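Local coordinates for insecticidal protein (Brevibacillus laterosporus, PDB 7ML9) that probably forms beta-barrel pores in the membranes of its target insect, the western corn rootworm, and so acts as an insecticidal toxin, at residues Asn49-Pro54 / Gln59-Pro64; Tyr134-Ser139 / Leu312-Ile317; Thr155-Ile160 / Ser164-Thr169. All coordinates share one frame; numbering follows the deposited sequence. Where two conformers were deposited one is given.

Contact 1: Asn49-Pro54 / Gln59-Pro64; sequences NTNFKP and QFSYSP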
ATOM      1  N   ASN A  49     -21.176 -40.466   1.756  1.00 26.95           N
ATOM      2  CA  ASN A  49     -20.036 -40.885   2.581  1.00 26.35           C
ATOM      3  C   ASN A  49     -18.828 -41.289   1.741  1.00 30.73           C
ATOM      4  O   ASN A  49     -18.106 -42.229   2.076  1.00 34.74           O
ATOM      5  CB  ASN A  49     -20.435 -42.009   3.532  1.00 34.11           C
ATOM      6  CG  ASN A  49     -21.412 -41.541   4.568  1.00 31.90           C
ATOM      7  OD1 ASN A  49     -22.586 -41.922   4.561  1.00 40.81           O
ATOM      8  ND2 ASN A  49     -20.949 -40.665   5.444  1.00 35.53           N
ATOM      9  N   THR A  50     -18.589 -40.553   0.659  1.00 28.87           N
ATOM     10  CA  THR A  50     -17.467 -40.798  -0.230  1.00 25.22           C
ATOM     11  C   THR A  50     -16.292 -39.897   0.153  1.00 27.77           C
ATOM     12  O   THR A  50     -16.389 -39.066   1.055  1.00 25.97           O
ATOM     13  CB  THR A  50     -17.891 -40.546  -1.676  1.00 27.83           C
ATOM     14  OG1 THR A  50     -18.759 -39.407  -1.714  1.00 21.81           O
ATOM     15  CG2 THR A  50     -18.631 -41.775  -2.238  1.00 30.09           C
ATOM     16  N   ASN A  51     -15.181 -40.035  -0.563  1.00 24.91           N
ATOM     17  CA  ASN A  51     -13.990 -39.211  -0.359  1.00 32.74           C
ATOM     18  C   ASN A  51     -13.539 -38.544  -1.671  1.00 25.08           C
ATOM     19  O   ASN A  51     -12.344 -38.484  -1.986  1.00 27.55           O
ATOM     20  CB  ASN A  51     -12.867 -40.038   0.254  1.00 35.22           C
ATOM     21  CG  ASN A  51     -12.310 -41.097  -0.708  1.00 47.31           C
ATOM     22  OD1 ASN A  51     -12.955 -41.469  -1.699  1.00 49.99           O
ATOM     23  ND2 ASN A  51     -11.100 -41.562  -0.432  1.00 56.14           N
ATOM     24  N   PHE A  52     -14.503 -38.042  -2.452  1.00 21.63           N
ATOM     25  CA  PHE A  52     -14.196 -37.343  -3.698  1.00 21.53           C
ATOM     26  C   PHE A  52     -13.372 -36.089  -3.418  1.00 23.91           C
ATOM     27  O   PHE A  52     -13.586 -35.394  -2.421  1.00 24.98           O
ATOM     28  CB  PHE A  52     -15.478 -36.922  -4.426  1.00 21.89           C
ATOM     29  CG  PHE A  52     -16.325 -38.080  -4.940  1.00 22.55           C
ATOM     30  CD1 PHE A  52     -15.785 -39.039  -5.777  1.00 27.33           C
ATOM     31  CD2 PHE A  52     -17.665 -38.179  -4.597  1.00 23.77           C
ATOM     32  CE1 PHE A  52     -16.559 -40.094  -6.259  1.00 26.59           C
ATOM     33  CE2 PHE A  52     -18.453 -39.239  -5.071  1.00 24.46           C
ATOM     34  CZ  PHE A  52     -17.891 -40.193  -5.900  1.00 26.52           C
ATOM     35  N   LYS A  53     -12.444 -35.776  -4.340  1.00 25.36           N
ATOM     36  CA  LYS A  53     -11.625 -34.569  -4.316  1.00 23.96           C
ATOM     37  C   LYS A  53     -12.177 -33.552  -5.304  1.00 25.21           C
ATOM     38  O   LYS A  53     -12.867 -33.923  -6.259  1.00 21.56           O
ATOM     39  CB  LYS A  53     -10.178 -34.904  -4.681  1.00 27.10           C
ATOM     40  CG  LYS A  53      -9.578 -36.053  -3.897  1.00 33.47           C
ATOM     41  CD  LYS A  53      -9.355 -35.687  -2.444  1.00 39.97           C
ATOM     42  CE  LYS A  53      -8.396 -36.662  -1.768  1.00 49.15           C
ATOM     43  NZ  LYS A  53      -8.846 -38.082  -1.913  1.00 48.33           N
ATOM     44  N   PRO A  54     -11.902 -32.256  -5.114  1.00 24.70           N
ATOM     45  CA  PRO A  54     -12.355 -31.259  -6.104  1.00 20.16           C
ATOM     46  C   PRO A  54     -11.656 -31.475  -7.441  1.00 19.86           C
ATOM     47  O   PRO A  54     -10.427 -31.475  -7.524  1.00 25.34           O
ATOM     48  CB  PRO A  54     -11.975 -29.916  -5.456  1.00 21.50           C
ATOM     49  CG  PRO A  54     -10.820 -30.253  -4.534  1.00 24.88           C
ATOM     50  CD  PRO A  54     -11.146 -31.634  -4.002  1.00 21.97           C
ATOM     51  N   GLN A  59     -13.959 -39.462 -11.378  1.00 25.85           N
ATOM     52  CA  GLN A  59     -13.312 -40.127 -10.257  1.00 30.59           C
ATOM     53  C   GLN A  59     -14.301 -41.090  -9.623  1.00 29.61           C
ATOM     54  O   GLN A  59     -15.517 -40.999  -9.833  1.00 31.45           O
ATOM     55  CB  GLN A  59     -12.768 -39.114  -9.226  1.00 32.23           C
ATOM     56  CG  GLN A  59     -13.822 -38.316  -8.486  1.00 32.65           C
ATOM     57  CD  GLN A  59     -13.230 -37.156  -7.660  1.00 28.19           C
ATOM     58  OE1 GLN A  59     -12.390 -37.361  -6.778  1.00 24.89           O
ATOM     59  NE2 GLN A  59     -13.693 -35.944  -7.934  1.00 21.63           N
ATOM     60  N   PHE A  60     -13.763 -42.031  -8.852  1.00 32.96           N
ATOM     61  CA  PHE A  60     -14.579 -43.008  -8.152  1.00 36.86           C
ATOM     62  C   PHE A  60     -14.156 -43.049  -6.695  1.00 30.82           C
ATOM     63  O   PHE A  60     -13.060 -42.627  -6.330  1.00 35.67           O
ATOM     64  CB  PHE A  60     -14.488 -44.420  -8.779  1.00 38.73           C
ATOM     65  CG  PHE A  60     -13.126 -45.065  -8.662  1.00 41.57           C
ATOM     66  CD1 PHE A  60     -12.760 -45.762  -7.515  1.00 45.77           C
ATOM     67  CD2 PHE A  60     -12.223 -44.992  -9.709  1.00 42.91           C
ATOM     68  CE1 PHE A  60     -11.514 -46.356  -7.413  1.00 46.59           C
ATOM     69  CE2 PHE A  60     -10.977 -45.582  -9.611  1.00 46.66           C
ATOM     70  CZ  PHE A  60     -10.622 -46.264  -8.464  1.00 47.31           C
ATOM     71  N   SER A  61     -15.046 -43.566  -5.863  1.00 37.91           N
ATOM     72  CA  SER A  61     -14.750 -43.613  -4.443  1.00 39.99           C
ATOM     73  C   SER A  61     -15.648 -44.663  -3.812  1.00 42.66           C
ATOM     74  O   SER A  61     -16.782 -44.875  -4.251  1.00 42.24           O
ATOM     75  CB  SER A  61     -14.956 -42.238  -3.800  1.00 39.85           C
ATOM     76  OG  SER A  61     -15.335 -42.356  -2.443  1.00 39.10           O
ATOM     77  N   TYR A  62     -15.134 -45.320  -2.783  1.00 45.09           N
ATOM     78  CA  TYR A  62     -15.871 -46.396  -2.138  1.00 51.55           C
ATOM     79  C   TYR A  62     -16.677 -45.823  -0.980  1.00 46.90           C
ATOM     80  O   TYR A  62     -16.114 -45.221  -0.062  1.00 48.84           O
ATOM     81  CB  TYR A  62     -14.935 -47.499  -1.648  1.00 55.08           C
ATOM     82  CG  TYR A  62     -15.658 -48.518  -0.808  1.00 65.04           C
ATOM     83  CD1 TYR A  62     -16.634 -49.337  -1.377  1.00 62.41           C
ATOM     84  CD2 TYR A  62     -15.392 -48.656   0.554  1.00 66.16           C
ATOM     85  CE1 TYR A  62     -17.320 -50.272  -0.611  1.00 67.83           C
ATOM     86  CE2 TYR A  62     -16.072 -49.591   1.329  1.00 69.31           C
ATOM     87  CZ  TYR A  62     -17.035 -50.395   0.738  1.00 72.27           C
ATOM     88  OH  TYR A  62     -17.712 -51.323   1.497  1.00 78.84           O
ATOM     89  N   SER A  63     -17.993 -46.003  -1.027  1.00 43.00           N
ATOM     90  CA  SER A  63     -18.841 -45.554   0.060  1.00 47.25           C
ATOM     91  C   SER A  63     -19.159 -46.730   0.968  1.00 57.08           C
ATOM     92  O   SER A  63     -19.688 -47.745   0.483  1.00 54.53           O
ATOM     93  CB  SER A  63     -20.127 -44.951  -0.473  1.00 46.60           C
ATOM     94  OG  SER A  63     -21.183 -45.126   0.454  1.00 52.44           O
ATOM     95  N   PRO A  64     -18.865 -46.653   2.268  1.00 58.81           N
ATOM     96  CA  PRO A  64     -19.232 -47.757   3.171  1.00 60.88           C
ATOM     97  C   PRO A  64     -20.718 -48.039   3.188  1.00 59.85           C
ATOM     98  O   PRO A  64     -21.123 -49.142   3.570  1.00 69.00           O
ATOM     99  CB  PRO A  64     -18.743 -47.267   4.541  1.00 60.51           C
ATOM    100  CG  PRO A  64     -17.720 -46.220   4.237  1.00 66.00           C
ATOM    101  CD  PRO A  64     -18.190 -45.556   2.979  1.00 55.80           C
TER
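Gln59 and Lys53 meet through a two-bond side-chain-to-backbone pairing, where the loop leaving helix 28-48 doubles back along strand 59-63, the first strand of a small beta hairpin at one end of this elongated ETX/MTX2-family toxin. The side-chain amide of Gln59 pairs with both backbone polar groups of Lys53. Its OE1 takes the N-H of Lys53, N to OE1 2.9 Å, while NE2 donates a hydrogen bond to Lys53 O at 2.8 Å, nearly straight (170°) and within the plane of both the carbonyl and the amide. Two bonds to one residue leave the amide little freedom to flip. Gln59 CG sits between its own N and carbonyl carbon (chi1 67°), and from there the extended chain carries the amide across to the loop.

On its way the same chain passes Phe52, whose CD1 lies 3.4 Å from Gln59 CG; ring and amide planes are 65° apart. The next ring atom, CE1, reaches the CB of Ser61 at 3.6 Å, which places the ring between the two inward-pointing residues of the strand. Ser61 OG donates to Asn51 OD1 across 2.6 Å, tilted out of the plane of that carbonyl, and Thr50 CG2 packs 3.9 Å from Ser63 CB.

Further out, Ala41 of the helix and Val69 and Leu71 of the partner strand touch the Phe52 side chain. Asn45 OD1 accepts hydrogen bonds from Thr50 OG1 and Phe52 N, tying the loop to the helix. At the far end Ser63 OG is hydrogen-bonded to Trp48 O.

Contact 2: Tyr134-Ser139 / Leu312-Ile317; sequences YTESTS and LIRTEI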
ATOM      1  N   TYR A 134      15.119  19.410  -3.474  1.00 22.54           N
ATOM      2  CA  TYR A 134      14.998  18.077  -2.911  1.00 23.65           C
ATOM      3  C   TYR A 134      14.122  17.219  -3.812  1.00 17.83           C
ATOM      4  O   TYR A 134      13.133  17.704  -4.364  1.00 21.82           O
ATOM      5  CB  TYR A 134      14.391  18.156  -1.509  1.00 22.07           C
ATOM      6  CG  TYR A 134      14.484  16.874  -0.726  1.00 21.82           C
ATOM      7  CD1 TYR A 134      15.670  16.499  -0.111  1.00 22.40           C
ATOM      8  CD2 TYR A 134      13.382  16.025  -0.611  1.00 27.31           C
ATOM      9  CE1 TYR A 134      15.766  15.316   0.616  1.00 30.44           C
ATOM     10  CE2 TYR A 134      13.465  14.847   0.107  1.00 27.38           C
ATOM     11  CZ  TYR A 134      14.659  14.488   0.715  1.00 29.18           C
ATOM     12  OH  TYR A 134      14.743  13.307   1.436  1.00 27.06           O
ATOM     13  N   THR A 135      14.476  15.947  -3.939  1.00 23.09           N
ATOM     14  CA  THR A 135      13.663  14.987  -4.684  1.00 26.86           C
ATOM     15  C   THR A 135      12.890  14.123  -3.693  1.00 18.93           C
ATOM     16  O   THR A 135      13.460  13.229  -3.064  1.00 21.88           O
ATOM     17  CB  THR A 135      14.528  14.131  -5.596  1.00 26.82           C
ATOM     18  OG1 THR A 135      15.213  14.973  -6.532  1.00 25.84           O
ATOM     19  CG2 THR A 135      13.651  13.110  -6.354  1.00 30.71           C
ATOM     20  N   GLU A 136      11.601  14.415  -3.552  1.00 21.40           N
ATOM     21  CA  GLU A 136      10.678  13.526  -2.863  1.00 21.81           C
ATOM     22  C   GLU A 136      10.393  12.314  -3.742  1.00 29.61           C
ATOM     23  O   GLU A 136      10.267  12.421  -4.970  1.00 22.22           O
ATOM     24  CB  GLU A 136       9.370  14.250  -2.539  1.00 20.73           C
ATOM     25  CG  GLU A 136       9.516  15.517  -1.703  1.00 24.69           C
ATOM     26  CD  GLU A 136       8.214  16.263  -1.587  1.00 29.65           C
ATOM     27  OE1 GLU A 136       7.249  15.890  -2.294  1.00 33.40           O
ATOM     28  OE2 GLU A 136       8.138  17.227  -0.800  1.00 30.38           O
ATOM     29  N   SER A 137      10.305  11.156  -3.109  1.00 25.80           N
ATOM     30  CA  SER A 137      10.082   9.898  -3.799  1.00 24.77           C
ATOM     31  C   SER A 137       9.019   9.114  -3.050  1.00 31.45           C
ATOM     32  O   SER A 137       9.026   9.077  -1.818  1.00 24.06           O
ATOM     33  CB  SER A 137      11.373   9.073  -3.883  1.00 21.50           C
ATOM     34  OG  SER A 137      11.294   8.107  -4.909  1.00 40.01           O
ATOM     35  N   THR A 138       8.100   8.507  -3.797  1.00 27.03           N
ATOM     36  CA  THR A 138       7.155   7.536  -3.253  1.00 27.83           C
ATOM     37  C   THR A 138       7.210   6.300  -4.129  1.00 30.81           C
ATOM     38  O   THR A 138       7.090   6.410  -5.353  1.00 30.78           O
ATOM     39  CB  THR A 138       5.730   8.075  -3.230  1.00 31.60           C
ATOM     40  OG1 THR A 138       5.659   9.235  -2.395  1.00 32.06           O
ATOM     41  CG2 THR A 138       4.774   7.003  -2.700  1.00 30.09           C
ATOM     42  N   SER A 139       7.406   5.131  -3.525  1.00 25.26           N
ATOM     43  CA  SER A 139       7.377   3.904  -4.302  1.00 27.81           C
ATOM     44  C   SER A 139       6.517   2.857  -3.598  1.00 30.21           C
ATOM     45  O   SER A 139       6.278   2.917  -2.385  1.00 20.53           O
ATOM     46  CB  SER A 139       8.790   3.370  -4.584  1.00 27.20           C
ATOM     47  OG  SER A 139       9.468   2.998  -3.408  1.00 41.59           O
ATOM     48  N   LEU A 312       9.174  24.561   7.094  1.00 34.18           N
ATOM     49  CA  LEU A 312       9.527  24.855   5.709  1.00 27.35           C
ATOM     50  C   LEU A 312       8.295  25.245   4.892  1.00 30.18           C
ATOM     51  O   LEU A 312       7.154  24.968   5.263  1.00 39.46           O
ATOM     52  CB  LEU A 312      10.254  23.667   5.070  1.00 26.86           C
ATOM     53  CG  LEU A 312       9.584  22.287   4.952  1.00 26.59           C
ATOM     54  CD1 LEU A 312       8.557  22.244   3.822  1.00 31.92           C
ATOM     55  CD2 LEU A 312      10.632  21.212   4.747  1.00 25.65           C
ATOM     56  N   ILE A 313       8.550  25.916   3.772  1.00 29.82           N
ATOM     57  CA  ILE A 313       7.539  26.228   2.769  1.00 35.19           C
ATOM     58  C   ILE A 313       7.890  25.435   1.520  1.00 36.84           C
ATOM     59  O   ILE A 313       9.024  25.512   1.030  1.00 30.06           O
ATOM     60  CB  ILE A 313       7.484  27.734   2.462  1.00 33.16           C
ATOM     61  CG1 ILE A 313       7.102  28.524   3.708  1.00 35.13           C
ATOM     62  CG2 ILE A 313       6.483  28.027   1.356  1.00 37.10           C
ATOM     63  CD1 ILE A 313       7.409  29.999   3.562  1.00 39.72           C
ATOM     64  N   ARG A 314       6.926  24.669   1.010  1.00 33.64           N
ATOM     65  CA  ARG A 314       7.170  23.693  -0.045  1.00 30.60           C
ATOM     66  C   ARG A 314       6.583  24.191  -1.358  1.00 34.55           C
ATOM     67  O   ARG A 314       5.423  24.619  -1.403  1.00 36.62           O
ATOM     68  CB  ARG A 314       6.570  22.336   0.334  1.00 34.24           C
ATOM     69  CG  ARG A 314       6.887  21.187  -0.618  1.00 34.52           C
ATOM     70  CD  ARG A 314       6.007  19.965  -0.304  1.00 37.89           C
ATOM     71  NE  ARG A 314       6.000  18.987  -1.392  1.00 42.19           N
ATOM     72  CZ  ARG A 314       5.077  18.941  -2.350  1.00 45.80           C
ATOM     73  NH1 ARG A 314       4.090  19.832  -2.367  1.00 36.98           N
ATOM     74  NH2 ARG A 314       5.151  18.013  -3.300  1.00 41.27           N
ATOM     75  N   THR A 315       7.384  24.134  -2.422  1.00 30.65           N
ATOM     76  CA  THR A 315       6.940  24.494  -3.765  1.00 36.12           C
ATOM     77  C   THR A 315       7.402  23.428  -4.741  1.00 35.27           C
ATOM     78  O   THR A 315       8.609  23.181  -4.863  1.00 31.99           O
ATOM     79  CB  THR A 315       7.483  25.859  -4.183  1.00 35.43           C
ATOM     80  OG1 THR A 315       7.106  26.833  -3.202  1.00 40.82           O
ATOM     81  CG2 THR A 315       6.917  26.250  -5.540  1.00 37.89           C
ATOM     82  N   GLU A 316       6.452  22.791  -5.434  1.00 35.04           N
ATOM     83  CA  GLU A 316       6.813  21.776  -6.416  0.60 32.46           C
ATOM     84  C   GLU A 316       7.340  22.440  -7.680  1.00 29.90           C
ATOM     85  O   GLU A 316       6.841  23.483  -8.107  1.00 38.20           O
ATOM     86  CB  GLU A 316       5.619  20.871  -6.757  0.60 34.53           C
ATOM     87  CG  GLU A 316       5.976  19.750  -7.750  0.60 32.22           C
ATOM     88  CD  GLU A 316       4.814  18.808  -8.083  0.60 38.45           C
ATOM     89  OE1 GLU A 316       3.855  18.703  -7.289  0.60 34.58           O
ATOM     90  OE2 GLU A 316       4.872  18.159  -9.149  0.60 38.05           O
ATOM     91  N   ILE A 317       8.379  21.841  -8.267  1.00 32.68           N
ATOM     92  CA  ILE A 317       8.867  22.316  -9.556  1.00 39.04           C
ATOM     93  C   ILE A 317       8.524  21.283 -10.625  1.00 44.74           C
ATOM     94  O   ILE A 317       7.671  21.541 -11.487  1.00 56.69           O
ATOM     95  CB  ILE A 317      10.371  22.646  -9.530  1.00 32.88           C
ATOM     96  CG1 ILE A 317      11.194  21.684  -8.689  1.00 38.76           C
ATOM     97  CG2 ILE A 317      10.592  24.005  -8.911  1.00 43.49           C
ATOM     98  CD1 ILE A 317      12.699  21.976  -8.704  1.00 39.07           C
TER
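Glu136 and Arg314 face each other from strands set at a steep angle and too far apart to pair, their CA atoms 11.1 Å from one another. Only these two residues close the distance, each side chain stretched toward the other from the opposite direction. The result is a side-on bidentate salt bridge: Arg314 uses NE and one terminal nitrogen, each on a different carboxylate oxygen. NE lies 2.8 Å from Glu136 OE2, and NH2 lies 3.1 Å from Glu136 OE1; both oxygens are met on their syn sides. A third approach, Arg314 NE to Glu136 OE1, is weak. The carboxylate stands at the edge of the guanidinium with the two planes 18° apart, nearly parallel, though both nitrogens lie somewhat out of the carboxylate plane. Arg314 manages the reach because CG is anti to its backbone N (chi1 -174°) and the chain stays extended as far as NE.

Glu136 OE2 has a second grip, a hydrogen bond with Tyr187 OH, which should further limit rotation of the carboxylate.

Strand 178-189, antiparallel to both strand 130-147 and strand 303-323, bridges the two backbones, and its Lys183 lies against Arg314. From the hairpin strand 165-172, Met165 touches the arginine as well.

Contact 3: Thr155-Ile160 / Ser164-Thr169; sequences TMKFPI and SMEAST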
ATOM      1  N   THR A 155      -5.693   3.469  -5.661  1.00 29.66           N
ATOM      2  CA  THR A 155      -4.855   4.473  -5.025  1.00 29.94           C
ATOM      3  C   THR A 155      -5.036   4.409  -3.522  1.00 26.71           C
ATOM      4  O   THR A 155      -6.165   4.337  -3.024  1.00 30.85           O
ATOM      5  CB  THR A 155      -5.200   5.865  -5.545  1.00 29.34           C
ATOM      6  OG1 THR A 155      -4.871   5.908  -6.936  1.00 31.58           O
ATOM      7  CG2 THR A 155      -4.407   6.932  -4.784  1.00 32.95           C
ATOM      8  N   MET A 156      -3.923   4.411  -2.807  1.00 27.07           N
ATOM      9  CA  MET A 156      -3.931   4.376  -1.358  1.00 31.51           C
ATOM     10  C   MET A 156      -3.317   5.661  -0.824  1.00 35.36           C
ATOM     11  O   MET A 156      -2.275   6.102  -1.310  1.00 29.38           O
ATOM     12  CB  MET A 156      -3.153   3.179  -0.833  1.00 27.21           C
ATOM     13  CG  MET A 156      -3.480   2.909   0.601  1.00 36.20           C
ATOM     14  SD  MET A 156      -2.078   2.221   1.453  1.00 56.90           S
ATOM     15  CE  MET A 156      -0.851   3.463   1.161  1.00 29.82           C
ATOM     16  N   LYS A 157      -3.967   6.250   0.174  1.00 37.32           N
ATOM     17  CA  LYS A 157      -3.489   7.463   0.823  1.00 40.61           C
ATOM     18  C   LYS A 157      -3.022   7.157   2.238  1.00 41.11           C
ATOM     19  O   LYS A 157      -3.611   6.327   2.934  1.00 39.62           O
ATOM     20  CB  LYS A 157      -4.577   8.537   0.860  1.00 42.71           C
ATOM     21  CG  LYS A 157      -5.104   8.915  -0.512  1.00 52.52           C
ATOM     22  CD  LYS A 157      -6.557   9.392  -0.453  1.00 64.22           C
ATOM     23  CE  LYS A 157      -6.873  10.156   0.826  1.00 62.78           C
ATOM     24  NZ  LYS A 157      -5.977  11.332   1.019  1.00 69.37           N
ATOM     25  N   PHE A 158      -1.966   7.838   2.660  1.00 36.07           N
ATOM     26  CA  PHE A 158      -1.387   7.638   3.972  1.00 29.29           C
ATOM     27  C   PHE A 158      -0.879   8.973   4.491  1.00 42.70           C
ATOM     28  O   PHE A 158      -0.478   9.835   3.701  1.00 34.61           O
ATOM     29  CB  PHE A 158      -0.238   6.617   3.933  1.00 33.56           C
ATOM     30  CG  PHE A 158       0.792   6.886   2.864  1.00 33.40           C
ATOM     31  CD1 PHE A 158       0.548   6.544   1.540  1.00 34.20           C
ATOM     32  CD2 PHE A 158       2.011   7.461   3.186  1.00 37.04           C
ATOM     33  CE1 PHE A 158       1.498   6.775   0.557  1.00 32.61           C
ATOM     34  CE2 PHE A 158       2.971   7.698   2.205  1.00 34.83           C
ATOM     35  CZ  PHE A 158       2.714   7.357   0.890  1.00 34.47           C
ATOM     36  N   PRO A 159      -0.902   9.181   5.805  1.00 46.01           N
ATOM     37  CA  PRO A 159      -0.320  10.403   6.362  1.00 47.21           C
ATOM     38  C   PRO A 159       1.191  10.285   6.457  1.00 43.32           C
ATOM     39  O   PRO A 159       1.749   9.201   6.639  1.00 39.04           O
ATOM     40  CB  PRO A 159      -0.956  10.503   7.757  1.00 46.64           C
ATOM     41  CG  PRO A 159      -1.898   9.301   7.882  1.00 51.36           C
ATOM     42  CD  PRO A 159      -1.438   8.311   6.863  1.00 45.39           C
ATOM     43  N   ILE A 160       1.857  11.426   6.310  1.00 42.83           N
ATOM     44  CA  ILE A 160       3.307  11.501   6.398  1.00 41.10           C
ATOM     45  C   ILE A 160       3.674  12.613   7.372  1.00 46.43           C
ATOM     46  O   ILE A 160       2.844  13.445   7.741  1.00 39.09           O
ATOM     47  CB  ILE A 160       3.963  11.757   5.030  1.00 43.61           C
ATOM     48  CG1 ILE A 160       3.474  13.092   4.468  1.00 41.83           C
ATOM     49  CG2 ILE A 160       3.676  10.606   4.066  1.00 36.48           C
ATOM     50  CD1 ILE A 160       4.326  13.606   3.342  1.00 40.73           C
ATOM     51  N   SER A 164       1.054  15.338   9.428  1.00 53.14           N
ATOM     52  CA  SER A 164       0.864  16.731   9.036  1.00 55.58           C
ATOM     53  C   SER A 164       0.570  16.917   7.552  1.00 57.38           C
ATOM     54  O   SER A 164       0.149  18.008   7.151  1.00 57.42           O
ATOM     55  CB  SER A 164       2.096  17.558   9.421  1.00 52.75           C
ATOM     56  OG  SER A 164       3.246  17.113   8.729  1.00 50.89           O
ATOM     57  N   MET A 165       0.786  15.897   6.728  1.00 53.38           N
ATOM     58  CA  MET A 165       0.434  15.960   5.318  1.00 54.66           C
ATOM     59  C   MET A 165      -0.086  14.597   4.884  1.00 51.14           C
ATOM     60  O   MET A 165       0.133  13.583   5.554  1.00 45.03           O
ATOM     61  CB  MET A 165       1.623  16.381   4.440  1.00 50.87           C
ATOM     62  CG  MET A 165       1.219  16.951   3.079  1.00 57.33           C
ATOM     63  SD  MET A 165       2.570  17.765   2.185  1.00 83.27           S
ATOM     64  CE  MET A 165       1.975  17.704   0.493  1.00 57.45           C
ATOM     65  N   GLU A 166      -0.790  14.588   3.757  1.00 51.99           N
ATOM     66  CA  GLU A 166      -1.313  13.369   3.158  1.00 51.65           C
ATOM     67  C   GLU A 166      -0.594  13.100   1.845  1.00 48.33           C
ATOM     68  O   GLU A 166      -0.394  14.013   1.039  1.00 49.67           O
ATOM     69  CB  GLU A 166      -2.820  13.480   2.909  1.00 55.27           C
ATOM     70  CG  GLU A 166      -3.527  12.134   2.738  1.00 57.41           C
ATOM     71  CD  GLU A 166      -4.335  11.715   3.962  1.00 69.42           C
ATOM     72  OE1 GLU A 166      -5.271  12.458   4.341  1.00 77.87           O
ATOM     73  OE2 GLU A 166      -4.045  10.640   4.538  1.00 66.52           O
ATOM     74  N   ALA A 167      -0.195  11.844   1.640  1.00 36.99           N
ATOM     75  CA  ALA A 167       0.428  11.397   0.400  1.00 34.49           C
ATOM     76  C   ALA A 167      -0.321  10.175  -0.123  1.00 35.94           C
ATOM     77  O   ALA A 167      -1.136   9.577   0.583  1.00 35.13           O
ATOM     78  CB  ALA A 167       1.911  11.070   0.600  1.00 29.69           C
ATOM     79  N   SER A 168      -0.035   9.794  -1.369  1.00 37.63           N
ATOM     80  CA  SER A 168      -0.761   8.694  -1.993  1.00 36.22           C
ATOM     81  C   SER A 168       0.143   7.941  -2.961  1.00 35.77           C
ATOM     82  O   SER A 168       1.239   8.387  -3.311  1.00 31.54           O
ATOM     83  CB  SER A 168      -2.018   9.184  -2.715  1.00 35.82           C
ATOM     84  OG  SER A 168      -1.669   9.885  -3.891  1.00 37.09           O
ATOM     85  N   THR A 169      -0.338   6.773  -3.388  1.00 28.02           N
ATOM     86  CA  THR A 169       0.421   5.891  -4.260  1.00 27.98           C
ATOM     87  C   THR A 169      -0.584   4.936  -4.898  1.00 28.15           C
ATOM     88  O   THR A 169      -1.582   4.576  -4.275  1.00 25.76           O
ATOM     89  CB  THR A 169       1.509   5.141  -3.481  1.00 27.80           C
ATOM     90  OG1 THR A 169       2.388   4.454  -4.378  1.00 25.62           O
ATOM     91  CG2 THR A 169       0.906   4.133  -2.478  1.00 25.10           C
TER
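A two-stranded beta hairpin, strands 153-160 and 165-172, is held here by its antiparallel pairs and a classic beta bulge near the turn. Phe158 and Ala167 form a hydrogen-bonded pair, Phe158 N to Ala167 O 2.8 Å and Ala167 N to Phe158 O 2.9 Å. Met156 pairs likewise with Thr169. At the turn end Ile160 N reaches Met165 O at 2.9 Å, but Ser164 and Met165 both turn their N-H groups on Ile160 O through weak bonds; this is the bulge.

The side chains of the two faces differ in character. On one, a chi1 of 50° swings the Phe158 ring back over the partner strand. Ala167 CB then makes a CH-pi contact, 4.2 Å from the Phe158 ring centroid and 26° off the normal. The same methyl also touches Ile160 CG2 at 3.9 Å, while Ile160 CG1 packs on Met165 CB. Beside them Met156 and Thr169 run alongside each other.

The other face is mostly polar, with Pro159 beside Glu166. Lys157 crosses Glu166 at about a right angle, reaching diagonally to it rather than to its own partner, Ser168. Bends late in the lysine chain bring NZ to 3.6 Å from Glu166 OE1, a long salt bridge.

Beneath the apolar face lie Ile213, Ala217 and Phe275, the last meeting the Phe158 ring with planes at about 35°; Leu95 also touches Phe158. Thr169 OG1 is hydrogen-bonded to Asn140 ND2. Such alternation, largely apolar residues against the body of the protein and mostly polar ones on the other face, is consistent with the tucked amphipathic hairpin that aerolysin-family pore formers are thought to unfurl into a transmembrane barrel.

In the fold
Contacts 2 and 3 are neighbours in the body of the molecule, centres 14 Å apart, with contact 3 nested in the chain between the two segments of contact 2. They touch directly: Thr138 CG2 packs 3.8 Å from Thr169 CB, so the hairpin lies against the strand that carries Glu136. Contact 1 is remote, its centre 53 Å from that of contact 3 and 64 Å from that of contact 2, on the opposite side of the chain's centre from the latter. Neither metal is bound by these contacts: the Lys53 side chain is about 11 Å from the sodium ion held by Glu30 and Asp34, and the Met156 side chain about 11 Å from a samarium ion.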